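Local atomic coordinates of malic enzyme (Entamoeba histolytica, PDB entry 3NV9), a protein that probably catalyses the NAD- or NADP-dependent oxidative decarboxylation of malate to pyruvate. Residues Ala418-Met423 against Leu436-Tyr442. Numbering follows the deposited sequence.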
# COMPACT_ATOMS: atom_id res chain seq x y z
N ALA A 418 2.11 19.49 -12.96
CA ALA A 418 1.90 18.22 -13.60
C ALA A 418 1.92 18.39 -15.12
O ALA A 418 2.52 17.58 -15.83
CB ALA A 418 0.57 17.61 -13.14
N ALA A 419 1.25 19.45 -15.60
CA ALA A 419 1.15 19.69 -17.04
C ALA A 419 2.48 20.13 -17.60
O ALA A 419 2.88 19.65 -18.65
CB ALA A 419 0.02 20.71 -17.35
N ASP A 420 3.19 21.02 -16.92
CA ASP A 420 4.53 21.40 -17.43
C ASP A 420 5.55 20.21 -17.47
O ASP A 420 6.29 20.04 -18.48
CB ASP A 420 5.14 22.55 -16.63
CG ASP A 420 4.43 23.91 -16.84
OD1 ASP A 420 4.89 24.88 -16.18
OD2 ASP A 420 3.47 24.04 -17.63
N VAL A 421 5.60 19.44 -16.37
CA VAL A 421 6.45 18.25 -16.30
C VAL A 421 6.09 17.24 -17.41
O VAL A 421 6.95 16.59 -17.98
CB VAL A 421 6.29 17.54 -14.95
CG1 VAL A 421 6.83 16.07 -15.00
CG2 VAL A 421 6.91 18.38 -13.82
N ALA A 422 4.80 17.10 -17.70
CA ALA A 422 4.34 16.17 -18.75
C ALA A 422 4.81 16.56 -20.14
O ALA A 422 5.15 15.70 -20.96
CB ALA A 422 2.81 16.07 -18.72
N MET A 423 4.81 17.86 -20.42
CA MET A 423 5.11 18.35 -21.74
C MET A 423 6.60 18.16 -21.95
O MET A 423 7.05 17.70 -23.01
CB MET A 423 4.73 19.85 -21.85
CG MET A 423 3.23 20.12 -21.91
SD MET A 423 2.33 19.24 -23.20
CE MET A 423 1.69 17.74 -22.42
N LEU A 436 -1.04 14.10 -25.90
CA LEU A 436 -1.93 14.95 -25.10
C LEU A 436 -1.38 16.37 -25.04
O LEU A 436 -0.19 16.57 -25.07
CB LEU A 436 -2.14 14.40 -23.70
CG LEU A 436 -2.65 12.98 -23.66
CD1 LEU A 436 -2.59 12.57 -22.22
CD2 LEU A 436 -4.07 12.89 -24.20
N THR A 437 -2.25 17.35 -24.95
CA THR A 437 -1.79 18.69 -24.92
C THR A 437 -1.59 19.10 -23.45
O THR A 437 -1.93 18.35 -22.52
CB THR A 437 -2.84 19.60 -25.53
OG1 THR A 437 -4.10 19.29 -24.90
CG2 THR A 437 -2.93 19.38 -27.07
N TRP A 438 -1.09 20.31 -23.24
CA TRP A 438 -0.92 20.83 -21.89
C TRP A 438 -2.30 20.85 -21.18
O TRP A 438 -2.43 20.39 -20.01
CB TRP A 438 -0.27 22.22 -21.95
CG TRP A 438 0.02 22.80 -20.63
CD1 TRP A 438 1.21 22.78 -19.98
CD2 TRP A 438 -0.90 23.50 -19.77
NE1 TRP A 438 1.10 23.43 -18.78
CE2 TRP A 438 -0.18 23.87 -18.62
CE3 TRP A 438 -2.25 23.87 -19.88
CZ2 TRP A 438 -0.76 24.58 -17.59
CZ3 TRP A 438 -2.84 24.56 -18.83
CH2 TRP A 438 -2.09 24.91 -17.69
N GLN A 439 -3.33 21.32 -21.89
CA GLN A 439 -4.64 21.47 -21.25
C GLN A 439 -5.22 20.12 -20.86
O GLN A 439 -5.84 19.99 -19.81
CB GLN A 439 -5.62 22.25 -22.14
CG GLN A 439 -6.94 22.57 -21.44
CD GLN A 439 -6.77 23.52 -20.25
OE1 GLN A 439 -6.28 24.69 -20.38
NE2 GLN A 439 -7.16 23.02 -19.06
N GLN A 440 -5.07 19.12 -21.72
CA GLN A 440 -5.63 17.80 -21.43
C GLN A 440 -4.97 17.21 -20.18
O GLN A 440 -5.65 16.53 -19.42
CB GLN A 440 -5.45 16.81 -22.60
CG GLN A 440 -6.29 17.14 -23.85
CD GLN A 440 -5.83 16.34 -25.06
OE1 GLN A 440 -4.64 16.19 -25.27
NE2 GLN A 440 -6.79 15.79 -25.84
N VAL A 441 -3.68 17.47 -20.00
CA VAL A 441 -2.94 16.91 -18.88
C VAL A 441 -3.30 17.65 -17.62
O VAL A 441 -3.57 17.02 -16.60
CB VAL A 441 -1.39 16.89 -19.12
CG1 VAL A 441 -0.61 16.58 -17.82
CG2 VAL A 441 -1.11 15.84 -20.12
N TYR A 442 -3.37 18.98 -17.72
CA TYR A 442 -3.82 19.85 -16.65
C TYR A 442 -5.16 19.39 -16.17
O TYR A 442 -5.37 19.23 -14.94
CB TYR A 442 -3.83 21.35 -17.07
CG TYR A 442 -4.16 22.30 -15.92
CD1 TYR A 442 -3.14 23.02 -15.23
CD2 TYR A 442 -5.48 22.48 -15.52
CE1 TYR A 442 -3.45 23.88 -14.20
CE2 TYR A 442 -5.80 23.32 -14.47
CZ TYR A 442 -4.80 24.00 -13.83
OH TYR A 442 -5.19 24.79 -12.82
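Ala419 and Tyr442 bring their CA atoms to within 5.0 Å of each other where the segment 418-423, part of helix 413-428, meets the first turn of helix 438-461. The two short axes run in largely opposed directions, at 131°, and approach to 8.4 Å, a close spacing that the small side chains of Ala419 and Ala422 permit. Val441 acts as a knob, seated in a hole made by Ala418, Ala419, Ala422 and Met423. Its CG1, anti to the backbone N, reaches Ala422 CB at 3.6 Å, while CG2 faces the methyl end of Met423. The indole of Trp438 folds over the same helix: Ala419 CB lies over one face of its five-membered ring, 3.4 Å from the centroid and 17° from the normal, a CH-pi contact, and Tyr442 CB lies over the same face, also offset toward the rim. At the ring edge, Trp438 NE1 donates to Asp420 OD2 (2.7 Å), the acceptor staying near the indole plane although the carboxylate is turned 48° from it. This bond, together with the methyl on its face, should fix the rotation of the indole. Here a helix of the NAD-binding domain packs against the start of the long helix that follows it, joined by a nine-residue connection; on its other flanks the segment 418-423 meets helices 363-372 and 380-396. The new helix opens with a capping box, in which Thr437 N donates to Gln440 OE1 (2.7 Å) and Gln440 N returns a weak bond to Thr437 OG1. Met423, bent at chi2 and chi3, curls around this start, placing SD beside Trp438 N and CE 3.5 Å from Leu436 O, while its CG packs at the edge of the indole near CD1.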